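Side-chain contacts in beta-galactosidase (Marinomonas sp. ef1, PDB 6Y2K), which hydrolyses terminal, non-reducing beta-D-galactose residues from beta-galactosides, as a cold-active, hexameric glycoside hydrolase of family GH42: residues P78-L81 with V82-P86; Y152-A155 with D156-A159; D527-P530 with E531-P535; R434-F437 with W438-M442; R335-T338 with W339-F342. All coordinates share one frame; numbering follows the deposited sequence.

Contact 1. Residues P78-L81 with V82-P86; sequences PKWL and VDRHP
The indole of Trp80 meets Arg84 at its edge: Arg84 CD lies near the ring plane, 4.1 Å from Trp80 CE3. It is this aliphatic carbon that packs, with the guanidinium beyond it turned 81° from the indole. One face of the indole carries Leu81 CB, 3.6 Å above the plane and toward the rim. One face of the His85 imidazole carries Arg84 CB in the same offset manner, while Leu81 CD2 comes within 4.0 Å of His85 CD2.

On another side of the helix Lys79 bends at chi2 (47°) and chi4 (59°), folding its chain back so that NZ reaches Asp83 OD1 at 2.9 Å, on the syn lone pair, in a salt bridge. The four-residue spacing suits this pair, whose backbones are joined too, Asp83 N to Lys79 O at 2.9 Å. Lys79 NZ also binds Glu194 and the carbonyl of Glu192 of the second subunit, so the charge serves an interface.

Short helix 79-84 follows barrel strand 67-71. It packs through Leu81 against helices 39-42 and 111-128, and His85, just past its end, hydrogen-bonds Glu112 and Glu116 of helix 111-128.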
loop_
_atom_site.group_PDB
_atom_site.type_symbol
_atom_site.label_atom_id
_atom_site.label_comp_id
_atom_site.label_asym_id
_atom_site.label_seq_id
_atom_site.Cartn_x
_atom_site.Cartn_y
_atom_site.Cartn_z
ATOM N N PRO A 78 -25.444 28.183 42.040
ATOM C CA PRO A 78 -24.227 28.806 42.572
ATOM C C PRO A 78 -23.519 27.970 43.634
ATOM O O PRO A 78 -24.126 27.074 44.220
ATOM C CB PRO A 78 -24.725 30.128 43.188
ATOM C CG PRO A 78 -26.188 30.207 42.927
ATOM C CD PRO A 78 -26.663 28.835 42.549
ATOM N N LYS A 79 -22.260 28.311 43.907
ATOM C CA LYS A 79 -21.440 27.549 44.852
ATOM C C LYS A 79 -21.991 27.584 46.282
ATOM O O LYS A 79 -21.934 26.573 46.992
ATOM C CB LYS A 79 -19.996 28.049 44.847
ATOM C CG LYS A 79 -19.017 27.233 45.698
ATOM C CD LYS A 79 -19.121 25.726 45.481
ATOM C CE LYS A 79 -17.782 25.024 45.712
ATOM N NZ LYS A 79 -17.256 25.257 47.088
ATOM N N TRP A 80 -22.542 28.728 46.704
ATOM C CA TRP A 80 -23.160 28.799 48.034
ATOM C C TRP A 80 -24.275 27.760 48.202
ATOM O O TRP A 80 -24.441 27.187 49.275
ATOM C CB TRP A 80 -23.661 30.213 48.371
ATOM C CG TRP A 80 -24.764 30.758 47.513
ATOM C CD1 TRP A 80 -24.635 31.694 46.540
ATOM C CD2 TRP A 80 -26.162 30.433 47.570
ATOM N NE1 TRP A 80 -25.854 31.975 45.978
ATOM C CE2 TRP A 80 -26.810 31.214 46.591
ATOM C CE3 TRP A 80 -26.934 29.572 48.361
ATOM C CZ2 TRP A 80 -28.191 31.144 46.369
ATOM C CZ3 TRP A 80 -28.301 29.502 48.142
ATOM C CH2 TRP A 80 -28.916 30.285 47.153
ATOM N N LEU A 81 -25.024 27.505 47.131
ATOM C CA LEU A 81 -26.122 26.528 47.168
ATOM C C LEU A 81 -25.574 25.089 47.218
ATOM O O LEU A 81 -26.042 24.268 48.006
ATOM C CB LEU A 81 -27.057 26.757 45.968
ATOM C CG LEU A 81 -28.398 26.009 45.914
ATOM C CD1 LEU A 81 -29.387 26.747 45.018
ATOM C CD2 LEU A 81 -28.230 24.570 45.431
ATOM N N VAL A 82 -24.564 24.807 46.399
ATOM C CA VAL A 82 -23.860 23.512 46.426
ATOM C C VAL A 82 -23.310 23.218 47.830
ATOM O O VAL A 82 -23.487 22.113 48.348
ATOM C CB VAL A 82 -22.723 23.454 45.364
ATOM C CG1 VAL A 82 -21.842 22.218 45.543
ATOM C CG2 VAL A 82 -23.302 23.500 43.947
ATOM N N ASP A 83 -22.667 24.211 48.443
ATOM C CA ASP A 83 -22.092 24.047 49.778
ATOM C C ASP A 83 -23.166 23.746 50.839
ATOM O O ASP A 83 -22.908 23.006 51.786
ATOM C CB ASP A 83 -21.277 25.287 50.185
ATOM C CG ASP A 83 -19.980 25.437 49.398
ATOM O OD1 ASP A 83 -19.529 24.464 48.763
ATOM O OD2 ASP A 83 -19.401 26.542 49.415
ATOM N N ARG A 84 -24.358 24.315 50.668
ATOM C CA ARG A 84 -25.498 24.019 51.551
ATOM C C ARG A 84 -26.106 22.628 51.370
ATOM O O ARG A 84 -26.733 22.120 52.295
ATOM C CB ARG A 84 -26.612 25.046 51.358
ATOM C CG ARG A 84 -26.319 26.385 51.993
ATOM C CD ARG A 84 -27.478 27.341 51.763
ATOM N NE ARG A 84 -27.354 28.508 52.628
ATOM C CZ ARG A 84 -28.346 29.343 52.926
ATOM N NH1 ARG A 84 -29.576 29.180 52.422
ATOM N NH2 ARG A 84 -28.099 30.365 53.736
ATOM N N HIS A 85 -25.945 22.034 50.187
ATOM C CA HIS A 85 -26.580 20.760 49.859
ATOM C C HIS A 85 -25.583 19.772 49.246
ATOM O O HIS A 85 -25.686 19.446 48.066
ATOM C CB HIS A 85 -27.749 20.998 48.898
ATOM C CG HIS A 85 -28.780 21.947 49.423
ATOM N ND1 HIS A 85 -29.671 21.604 50.417
ATOM C CD2 HIS A 85 -29.060 23.228 49.089
ATOM C CE1 HIS A 85 -30.455 22.636 50.673
ATOM N NE2 HIS A 85 -30.113 23.630 49.872
ATOM N N PRO A 86 -24.623 19.271 50.045
ATOM C CA PRO A 86 -23.636 18.306 49.519
ATOM C C PRO A 86 -24.235 17.033 48.907
ATOM O O PRO A 86 -23.638 16.466 47.984
ATOM C CB PRO A 86 -22.777 17.959 50.748
ATOM C CG PRO A 86 -23.596 18.365 51.932
ATOM C CD PRO A 86 -24.416 19.537 51.480
#

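Contact 2. Residues Y152-A155 with D156-A159; sequences YAEA and DLAA
Asp156 reaches back to the start of its own helix, where its carboxylate accepts the backbone N-H of Ala153: Ala153 N to Asp156 OD2 is 2.8 Å, with an angle of 156° at the hydrogen, on the anti lone pair. CG stands opposite the carbonyl carbon (chi1 -55°), which directs the carboxylate toward the N-terminus. OD2 is gripped by Ser151 OG as well, and OD1 by Thr107 OG1. An alanine here removes the carboxylate, and the amide of Ala153 and the hydroxyls of Ser151 and Thr107 would probably each lose an acceptor. The negative charge probably also gains from the N-terminal end of the helix.

Backbone bonds open the helix: Leu157 N to Ala153 O at 3.2 Å, then Ala158 N to Glu154 O at 3.0 Å.

Among van der Waals contacts, Asp156 OD2 touches Ala153 CB at 3.4 Å, and the methyl of Ala158 rests on Glu154 O at 3.6 Å.

With Ala153 as N-cap and Asp156 three residues on, this is one half of a capping box; alanine has no side-chain acceptor to return the bond. It starts helix 154-168, which follows barrel strand 134-138.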
loop_
_atom_site.group_PDB
_atom_site.type_symbol
_atom_site.label_atom_id
_atom_site.label_comp_id
_atom_site.label_asym_id
_atom_site.label_seq_id
_atom_site.Cartn_x
_atom_site.Cartn_y
_atom_site.Cartn_z
ATOM N N TYR A 152 -24.177 8.071 40.579
ATOM C CA TYR A 152 -23.932 6.919 41.445
ATOM C C TYR A 152 -23.689 7.348 42.889
ATOM O O TYR A 152 -22.812 6.812 43.578
ATOM C CB TYR A 152 -22.762 6.114 40.875
ATOM C CG TYR A 152 -23.019 5.640 39.456
ATOM C CD1 TYR A 152 -23.660 4.427 39.214
ATOM C CD2 TYR A 152 -22.639 6.408 38.356
ATOM C CE1 TYR A 152 -23.905 3.983 37.919
ATOM C CE2 TYR A 152 -22.882 5.973 37.058
ATOM C CZ TYR A 152 -23.517 4.754 36.846
ATOM O OH TYR A 152 -23.767 4.313 35.571
ATOM N N ALA A 153 -24.499 8.310 43.336
ATOM C CA ALA A 153 -24.462 8.839 44.695
ATOM C C ALA A 153 -25.593 8.225 45.516
ATOM O O ALA A 153 -26.466 7.531 44.976
ATOM C CB ALA A 153 -24.596 10.355 44.662
ATOM N N GLU A 154 -25.582 8.508 46.818
ATOM C CA GLU A 154 -26.591 7.980 47.749
ATOM C C GLU A 154 -28.009 8.344 47.321
ATOM O O GLU A 154 -28.895 7.510 47.376
ATOM C CB GLU A 154 -26.338 8.468 49.184
ATOM C CG GLU A 154 -27.186 7.766 50.250
ATOM C CD GLU A 154 -26.834 6.285 50.419
ATOM O OE1 GLU A 154 -25.626 5.945 50.339
ATOM O OE2 GLU A 154 -27.753 5.452 50.639
ATOM N N ALA A 155 -28.212 9.583 46.873
ATOM C CA ALA A 155 -29.538 10.035 46.428
ATOM C C ALA A 155 -30.079 9.208 45.256
ATOM O O ALA A 155 -31.273 8.931 45.195
ATOM C CB ALA A 155 -29.504 11.516 46.066
ATOM N N ASP A 156 -29.190 8.807 44.350
ATOM C CA ASP A 156 -29.567 7.990 43.199
ATOM C C ASP A 156 -30.005 6.588 43.638
ATOM O O ASP A 156 -30.952 6.029 43.089
ATOM C CB ASP A 156 -28.403 7.872 42.210
ATOM C CG ASP A 156 -27.876 9.225 41.763
ATOM O OD1 ASP A 156 -28.595 9.891 40.990
ATOM O OD2 ASP A 156 -26.753 9.605 42.189
ATOM N N LEU A 157 -29.302 6.029 44.617
ATOM C CA LEU A 157 -29.629 4.697 45.138
ATOM C C LEU A 157 -30.959 4.716 45.879
ATOM O O LEU A 157 -31.755 3.786 45.739
ATOM C CB LEU A 157 -28.534 4.192 46.064
ATOM C CG LEU A 157 -28.707 2.776 46.642
ATOM C CD1 LEU A 157 -29.024 1.765 45.559
ATOM C CD2 LEU A 157 -27.439 2.392 47.375
ATOM N N ALA A 158 -31.190 5.777 46.656
ATOM C CA ALA A 158 -32.436 5.937 47.396
ATOM C C ALA A 158 -33.627 6.007 46.446
ATOM O O ALA A 158 -34.628 5.320 46.655
ATOM C CB ALA A 158 -32.379 7.171 48.288
ATOM N N ALA A 159 -33.503 6.817 45.394
ATOM C CA ALA A 159 -34.548 6.905 44.371
ATOM C C ALA A 159 -34.763 5.576 43.632
ATOM O O ALA A 159 -35.902 5.218 43.323
ATOM C CB ALA A 159 -34.233 8.022 43.381
#

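Contact 3. Residues D527-P530 with E531-P535; sequences DALP and EHTQP
Leu529 reaches across the bend toward Thr533 and Pro535. Its CB lies 4.0 Å from Thr533 O; beyond CG the branches part, CD1 meeting both Pro535 CD and Thr533 O at 3.7 Å, and CD2 approaching Thr533 CG2 at 4.4 Å. Two apolar side chains thus close the neck of the loop.

At its head, Pro530 CG sits over one face of the His532 ring, 3.5 Å from the centroid and 24° off the normal, a CH-pi contact. With CG set between the backbone N and the carbonyl carbon (chi1 64°), the imidazole is swung back over Pro530, and its ND1 shares a hydrogen bond with Thr533 OG1 at 2.9 Å. A rigid proline ring suits such a surface, offering C-H groups to the flat imidazole. The backbone bond, Thr533 N to Pro530 O, is weak at 3.4 Å, but a water donates to both Pro530 O and Thr533 O.

His532 also meets the ring of His284 of the third subunit, and Asp527 pairs with Arg288 there. A type I beta turn from Pro530 to Thr533 forms the head of this interface loop, which joins strands 521-528 and 536-538 of the trimerisation domain.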
loop_
_atom_site.group_PDB
_atom_site.type_symbol
_atom_site.label_atom_id
_atom_site.label_comp_id
_atom_site.label_asym_id
_atom_site.label_seq_id
_atom_site.Cartn_x
_atom_site.Cartn_y
_atom_site.Cartn_z
ATOM N N ASP A 527 -24.421 -15.117 15.133
ATOM C CA ASP A 527 -23.015 -15.009 14.770
ATOM C C ASP A 527 -22.667 -13.513 14.900
ATOM O O ASP A 527 -23.071 -12.698 14.056
ATOM C CB ASP A 527 -22.844 -15.542 13.334
ATOM C CG ASP A 527 -21.417 -15.480 12.811
ATOM O OD1 ASP A 527 -20.463 -15.621 13.592
ATOM O OD2 ASP A 527 -21.242 -15.328 11.582
ATOM N N ALA A 528 -21.977 -13.154 15.987
ATOM C CA ALA A 528 -21.672 -11.765 16.309
ATOM C C ALA A 528 -20.225 -11.492 15.911
ATOM O O ALA A 528 -19.301 -12.112 16.448
ATOM C CB ALA A 528 -21.909 -11.500 17.786
ATOM N N LEU A 529 -20.042 -10.572 14.960
ATOM C CA LEU A 529 -18.817 -10.509 14.154
ATOM C C LEU A 529 -17.938 -9.269 14.356
ATOM O O LEU A 529 -18.449 -8.163 14.577
ATOM C CB LEU A 529 -19.188 -10.604 12.667
ATOM C CG LEU A 529 -19.718 -11.949 12.166
ATOM C CD1 LEU A 529 -20.316 -11.798 10.773
ATOM C CD2 LEU A 529 -18.640 -13.028 12.177
ATOM N N PRO A 530 -16.600 -9.448 14.233
ATOM C CA PRO A 530 -15.709 -8.307 14.173
ATOM C C PRO A 530 -15.749 -7.689 12.777
ATOM O O PRO A 530 -16.249 -8.316 11.824
ATOM C CB PRO A 530 -14.336 -8.928 14.452
ATOM C CG PRO A 530 -14.434 -10.304 13.873
ATOM C CD PRO A 530 -15.869 -10.722 14.053
ATOM N N GLU A 531 -15.194 -6.485 12.660
ATOM C CA GLU A 531 -15.174 -5.737 11.391
ATOM C C GLU A 531 -14.466 -6.496 10.258
ATOM O O GLU A 531 -14.844 -6.371 9.084
ATOM C CB GLU A 531 -14.503 -4.370 11.612
ATOM C CG GLU A 531 -14.595 -3.388 10.444
ATOM C CD GLU A 531 -16.000 -2.850 10.193
ATOM O OE1 GLU A 531 -16.851 -2.851 11.097
ATOM O OE2 GLU A 531 -16.254 -2.404 9.067
ATOM N N HIS A 532 -13.465 -7.302 10.608
ATOM C CA HIS A 532 -12.636 -8.001 9.616
ATOM C C HIS A 532 -13.263 -9.179 8.862
ATOM O O HIS A 532 -12.679 -9.660 7.893
ATOM C CB HIS A 532 -11.280 -8.427 10.224
ATOM C CG HIS A 532 -11.370 -9.428 11.346
ATOM N ND1 HIS A 532 -11.698 -10.754 11.146
ATOM C CD2 HIS A 532 -11.098 -9.304 12.672
ATOM C CE1 HIS A 532 -11.658 -11.393 12.305
ATOM N NE2 HIS A 532 -11.287 -10.538 13.246
ATOM N N THR A 533 -14.438 -9.640 9.294
ATOM C CA THR A 533 -15.128 -10.755 8.653
ATOM C C THR A 533 -16.550 -10.328 8.282
ATOM O O THR A 533 -17.399 -10.149 9.150
ATOM C CB THR A 533 -15.105 -12.016 9.546
ATOM O OG1 THR A 533 -13.742 -12.375 9.804
ATOM C CG2 THR A 533 -15.807 -13.200 8.879
ATOM N N GLN A 534 -16.779 -10.167 6.978
ATOM C CA GLN A 534 -18.009 -9.637 6.404
ATOM C C GLN A 534 -18.539 -10.609 5.338
ATOM O O GLN A 534 -18.185 -10.504 4.158
ATOM C CB GLN A 534 -17.736 -8.249 5.822
ATOM C CG GLN A 534 -17.312 -7.251 6.889
ATOM C CD GLN A 534 -17.199 -5.810 6.405
ATOM O OE1 GLN A 534 -17.658 -5.459 5.313
ATOM N NE2 GLN A 534 -16.581 -4.962 7.233
ATOM N N PRO A 535 -19.366 -11.590 5.755
ATOM C CA PRO A 535 -19.880 -12.616 4.836
ATOM C C PRO A 535 -20.611 -12.083 3.595
ATOM O O PRO A 535 -21.301 -11.049 3.669
ATOM C CB PRO A 535 -20.848 -13.411 5.721
ATOM C CG PRO A 535 -20.284 -13.282 7.092
ATOM C CD PRO A 535 -19.746 -11.878 7.152
HETATM O O HOH W 1 -18.383 -7.894 10.268
#

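Contact 4. Residues R434-F437 with W438-M442; sequences RYFF and WCYRM
Tyr435 has CG anti to its own amide nitrogen (chi1 176°), and Cys439, one turn later, has SG opposite the carbonyl carbon (chi1 -69°); together these torsions bring the sulfur over one face of the phenol. SG lies 3.7 Å from the ring centroid and 18° off the normal, shifted toward the hydroxyl end, where CZ of Tyr435 is 3.5 Å from SG of Cys439. Cysteine is small and polarisable, and fits closely against a ring face.

Phe436 CE1 and Tyr440 CD2 make the next i, i+4 pair at 4.2 Å, meeting obliquely. Trp438 has Met442 CG over the centre of one face, 3.8 Å above the plane. The backbone joins the first pair too, Cys439 N to Tyr435 O at 2.9 Å.

The polar ends find partners beyond the helix: Tyr435 OH takes the amide of Asp417, Tyr440 OH meets Tyr278 OH, and Trp438 NE1 binds Pro471 O. Swapping Tyr435 for a valine would probably leave the Cys439 sulfur without its aromatic face and the Asp417 amide without an acceptor.

The chemistry suggests a helix start whose backbone bonds are supplemented by dispersion and sulfur-aromatic attraction, with the buried hydroxyls of Tyr435 and Tyr440 satisfied by neighbouring parts of the fold.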
loop_
_atom_site.group_PDB
_atom_site.type_symbol
_atom_site.label_atom_id
_atom_site.label_comp_id
_atom_site.label_asym_id
_atom_site.label_seq_id
_atom_site.Cartn_x
_atom_site.Cartn_y
_atom_site.Cartn_z
ATOM N N ARG A 434 -23.823 -1.064 17.294
ATOM C CA ARG A 434 -24.401 -0.003 18.097
ATOM C C ARG A 434 -25.782 0.345 17.535
ATOM O O ARG A 434 -25.903 0.627 16.345
ATOM C CB ARG A 434 -23.479 1.204 18.046
ATOM C CG ARG A 434 -23.591 2.118 19.235
ATOM C CD ARG A 434 -22.654 1.721 20.361
ATOM N NE ARG A 434 -22.311 2.887 21.161
ATOM C CZ ARG A 434 -21.198 3.598 21.008
ATOM N NH1 ARG A 434 -20.983 4.651 21.776
ATOM N NH2 ARG A 434 -20.296 3.252 20.103
ATOM N N TYR A 435 -26.813 0.309 18.379
ATOM C CA TYR A 435 -28.184 0.600 17.948
ATOM C C TYR A 435 -28.265 1.923 17.196
ATOM O O TYR A 435 -28.802 1.981 16.095
ATOM C CB TYR A 435 -29.119 0.648 19.147
ATOM C CG TYR A 435 -30.562 1.041 18.849
ATOM C CD1 TYR A 435 -31.405 0.188 18.150
ATOM C CD2 TYR A 435 -31.086 2.261 19.283
ATOM C CE1 TYR A 435 -32.732 0.524 17.895
ATOM C CE2 TYR A 435 -32.411 2.605 19.037
ATOM C CZ TYR A 435 -33.229 1.729 18.350
ATOM O OH TYR A 435 -34.545 2.045 18.100
ATOM N N PHE A 436 -27.721 2.973 17.795
ATOM C CA PHE A 436 -27.757 4.295 17.178
ATOM C C PHE A 436 -27.078 4.312 15.803
ATOM O O PHE A 436 -27.603 4.913 14.857
ATOM C CB PHE A 436 -27.126 5.356 18.091
ATOM C CG PHE A 436 -27.377 6.759 17.627
ATOM C CD1 PHE A 436 -26.596 7.326 16.629
ATOM C CD2 PHE A 436 -28.420 7.497 18.159
ATOM C CE1 PHE A 436 -26.843 8.611 16.187
ATOM C CE2 PHE A 436 -28.675 8.783 17.720
ATOM C CZ PHE A 436 -27.883 9.341 16.737
ATOM N N PHE A 437 -25.917 3.660 15.694
ATOM C CA PHE A 437 -25.178 3.619 14.428
ATOM C C PHE A 437 -26.030 2.926 13.357
ATOM O O PHE A 437 -26.124 3.401 12.230
ATOM C CB PHE A 437 -23.849 2.857 14.550
ATOM C CG PHE A 437 -22.791 3.521 15.401
ATOM C CD1 PHE A 437 -23.056 4.594 16.261
ATOM C CD2 PHE A 437 -21.502 2.986 15.398
ATOM C CE1 PHE A 437 -22.051 5.133 17.055
ATOM C CE2 PHE A 437 -20.499 3.526 16.188
ATOM C CZ PHE A 437 -20.776 4.601 17.018
ATOM N N TRP A 438 -26.628 1.798 13.720
ATOM C CA TRP A 438 -27.461 1.020 12.797
ATOM C C TRP A 438 -28.671 1.839 12.326
ATOM O O TRP A 438 -28.945 1.882 11.125
ATOM C CB TRP A 438 -27.893 -0.302 13.446
ATOM C CG TRP A 438 -28.848 -1.132 12.620
ATOM C CD1 TRP A 438 -30.100 -1.504 12.976
ATOM C CD2 TRP A 438 -28.618 -1.683 11.312
ATOM N NE1 TRP A 438 -30.681 -2.251 11.980
ATOM C CE2 TRP A 438 -29.796 -2.379 10.944
ATOM C CE3 TRP A 438 -27.543 -1.651 10.414
ATOM C CZ2 TRP A 438 -29.927 -3.056 9.713
ATOM C CZ3 TRP A 438 -27.669 -2.317 9.185
ATOM C CH2 TRP A 438 -28.863 -2.999 8.844
ATOM N N CYS A 439 -29.355 2.510 13.262
ATOM C CA CYS A 439 -30.481 3.395 12.917
ATOM C C CYS A 439 -30.031 4.504 11.956
ATOM O O CYS A 439 -30.679 4.760 10.930
ATOM C CB CYS A 439 -31.120 4.013 14.168
ATOM S SG CYS A 439 -32.030 2.881 15.250
ATOM N N TYR A 440 -28.889 5.112 12.270
ATOM C CA TYR A 440 -28.322 6.191 11.461
ATOM C C TYR A 440 -27.962 5.718 10.052
ATOM O O TYR A 440 -28.220 6.425 9.094
ATOM C CB TYR A 440 -27.074 6.773 12.138
ATOM C CG TYR A 440 -26.580 8.063 11.537
ATOM C CD1 TYR A 440 -25.653 8.064 10.493
ATOM C CD2 TYR A 440 -27.022 9.292 12.020
ATOM C CE1 TYR A 440 -25.191 9.253 9.948
ATOM C CE2 TYR A 440 -26.552 10.484 11.486
ATOM C CZ TYR A 440 -25.646 10.458 10.446
ATOM O OH TYR A 440 -25.174 11.638 9.926
ATOM N N ARG A 441 -27.373 4.528 9.938
ATOM C CA ARG A 441 -26.996 3.981 8.620
ATOM C C ARG A 441 -28.207 3.510 7.787
ATOM O O ARG A 441 -28.179 3.609 6.551
ATOM C CB ARG A 441 -25.955 2.869 8.766
ATOM C CG ARG A 441 -24.632 3.330 9.365
ATOM C CD ARG A 441 -23.929 4.374 8.512
ATOM N NE ARG A 441 -22.736 4.926 9.160
ATOM C CZ ARG A 441 -22.020 5.948 8.686
ATOM N NH1 ARG A 441 -22.346 6.546 7.542
ATOM N NH2 ARG A 441 -20.955 6.379 9.350
ATOM N N MET A 442 -29.260 3.032 8.449
ATOM C CA MET A 442 -30.528 2.754 7.745
ATOM C C MET A 442 -31.128 4.074 7.237
ATOM O O MET A 442 -31.596 4.149 6.102
ATOM C CB MET A 442 -31.533 2.009 8.632
ATOM C CG MET A 442 -31.124 0.577 8.972
ATOM S SD MET A 442 -32.522 -0.471 9.425
ATOM C CE MET A 442 -33.113 -0.951 7.807
#

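Contact 5. Residues R335-T338 with W339-F342; sequences RLWT and WEAF
Arg335 and Trp339, one turn apart, grip the same oxygen: Glu388 OE1 of helix 377-395 receives both Arg335 NE, as a salt bridge, and Trp339 NE1. Between themselves they meet where Arg335 CG lies in plane at the indole edge, 4.0 Å from Trp339 CD1. The guanidinium is turned 78° from the indole, and its NH1 pairs with Asp649. Buried this deeply, the arginine charge is probably balanced by the two carboxylates.

Thr338 divides its branches. OG1 points opposite the carbonyl carbon (chi1 -54°), toward Val334 O and Tyr351 OH, while the methyl CG2 packs alongside the Phe342 ring, 3.8 Å from Phe342 CE2. A threonine thus serves a polar and an apolar neighbour at once. The helix joins barrel strands 310-315 and 348-352, the seventh and eighth, in a beta-alpha-beta crossover of the TIM barrel.

Phe342 takes Thr338 O over one ring face, 3.6 Å above the plane, while Phe342 N bonds that same oxygen at 3.1 Å. Phe342 CD2 in turn rests over one face of the Trp339 indole.

On another side of the helix Glu340 OE2 lies at the edge of the Trp337 ring, 4.2 Å from Trp337 CD1; Tyr624 OH holds this oxygen, and His299 NE2 holds Glu340 OE1. Trp337 NE1 is satisfied by Val289 O.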
loop_
_atom_site.group_PDB
_atom_site.type_symbol
_atom_site.label_atom_id
_atom_site.label_comp_id
_atom_site.label_asym_id
_atom_site.label_seq_id
_atom_site.Cartn_x
_atom_site.Cartn_y
_atom_site.Cartn_z
ATOM N N ARG A 335 -25.886 29.165 6.239
ATOM C CA ARG A 335 -27.088 29.204 5.388
ATOM C C ARG A 335 -27.595 27.794 5.088
ATOM O O ARG A 335 -28.793 27.530 5.189
ATOM C CB ARG A 335 -26.797 29.955 4.088
ATOM C CG ARG A 335 -27.818 29.752 2.978
ATOM C CD ARG A 335 -27.604 30.774 1.875
ATOM N NE ARG A 335 -28.555 30.584 0.783
ATOM C CZ ARG A 335 -28.375 29.785 -0.269
ATOM N NH1 ARG A 335 -27.280 29.039 -0.405
ATOM N NH2 ARG A 335 -29.324 29.717 -1.194
ATOM N N LEU A 336 -26.666 26.909 4.721
ATOM C CA LEU A 336 -26.979 25.515 4.408
ATOM C C LEU A 336 -27.727 24.857 5.565
ATOM O O LEU A 336 -28.788 24.273 5.366
ATOM C CB LEU A 336 -25.690 24.734 4.087
ATOM C CG LEU A 336 -25.743 23.381 3.369
ATOM C CD1 LEU A 336 -24.326 22.850 3.252
ATOM C CD2 LEU A 336 -26.610 22.335 4.046
ATOM N N TRP A 337 -27.158 24.958 6.769
ATOM C CA TRP A 337 -27.734 24.307 7.952
ATOM C C TRP A 337 -29.086 24.889 8.328
ATOM O O TRP A 337 -29.963 24.167 8.809
ATOM C CB TRP A 337 -26.781 24.402 9.161
ATOM C CG TRP A 337 -25.427 23.777 8.960
ATOM C CD1 TRP A 337 -25.143 22.636 8.263
ATOM C CD2 TRP A 337 -24.183 24.241 9.498
ATOM N NE1 TRP A 337 -23.793 22.368 8.316
ATOM C CE2 TRP A 337 -23.179 23.338 9.066
ATOM C CE3 TRP A 337 -23.812 25.344 10.293
ATOM C CZ2 TRP A 337 -21.827 23.496 9.407
ATOM C CZ3 TRP A 337 -22.468 25.502 10.630
ATOM C CH2 TRP A 337 -21.490 24.573 10.190
ATOM N N THR A 338 -29.248 26.194 8.114
ATOM C CA THR A 338 -30.501 26.887 8.424
ATOM C C THR A 338 -31.628 26.408 7.511
ATOM O O THR A 338 -32.683 25.996 8.007
ATOM C CB THR A 338 -30.328 28.419 8.352
ATOM O OG1 THR A 338 -29.232 28.821 9.183
ATOM C CG2 THR A 338 -31.591 29.155 8.822
ATOM N N TRP A 339 -31.411 26.453 6.191
ATOM C CA TRP A 339 -32.402 25.920 5.239
ATOM C C TRP A 339 -32.672 24.447 5.463
ATOM O O TRP A 339 -33.806 24.001 5.328
ATOM C CB TRP A 339 -31.994 26.149 3.783
ATOM C CG TRP A 339 -32.400 27.487 3.290
ATOM C CD1 TRP A 339 -31.586 28.506 2.920
ATOM C CD2 TRP A 339 -33.737 27.964 3.154
ATOM N NE1 TRP A 339 -32.334 29.597 2.535
ATOM C CE2 TRP A 339 -33.662 29.291 2.679
ATOM C CE3 TRP A 339 -34.995 27.399 3.382
ATOM C CZ2 TRP A 339 -34.799 30.059 2.425
ATOM C CZ3 TRP A 339 -36.134 28.171 3.133
ATOM C CH2 TRP A 339 -36.024 29.480 2.648
ATOM N N GLU A 340 -31.624 23.700 5.806
ATOM C CA GLU A 340 -31.761 22.284 6.146
ATOM C C GLU A 340 -32.822 22.122 7.228
ATOM O O GLU A 340 -33.790 21.375 7.042
ATOM C CB GLU A 340 -30.398 21.719 6.595
ATOM C CG GLU A 340 -30.372 20.288 7.097
ATOM C CD GLU A 340 -29.147 20.050 7.969
ATOM O OE1 GLU A 340 -29.264 20.261 9.194
ATOM O OE2 GLU A 340 -28.072 19.694 7.431
ATOM N N ALA A 341 -32.658 22.837 8.341
ATOM C CA ALA A 341 -33.628 22.752 9.450
ATOM C C ALA A 341 -35.049 23.117 8.994
ATOM O O ALA A 341 -36.012 22.407 9.325
ATOM C CB ALA A 341 -33.199 23.616 10.620
ATOM N N PHE A 342 -35.175 24.185 8.203
ATOM C CA PHE A 342 -36.494 24.589 7.653
ATOM C C PHE A 342 -37.128 23.503 6.783
ATOM O O PHE A 342 -38.334 23.281 6.871
ATOM C CB PHE A 342 -36.398 25.885 6.843
ATOM C CG PHE A 342 -36.070 27.123 7.657
ATOM C CD1 PHE A 342 -36.357 27.220 9.023
ATOM C CD2 PHE A 342 -35.511 28.219 7.026
ATOM C CE1 PHE A 342 -36.045 28.372 9.734
ATOM C CE2 PHE A 342 -35.226 29.383 7.726
ATOM C CZ PHE A 342 -35.485 29.458 9.082
#

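Along the chain the contacts come in the order 1, 2, 5, 4, 3. Contacts 1, 2 and 5 belong to the TIM-barrel part: 1 and 2, on helices 79-84 and 154-168, have centres 18 Å apart on the same side of the chain's centre, while contact 5, on helix 333-343, lies 41 and 42 Å from them between centres. Contact 4, on helix 435-448, and contact 3, in the loop after strand 521-528, fall in the trimerisation domain, with centres 17 Å apart. Contact 4 comes within about 9 Å of contact 5 by nearest atoms. Contacts 1 and 3, 51 Å apart between centres, each touch a different neighbouring subunit, consistent with hexamer interfaces that use both parts.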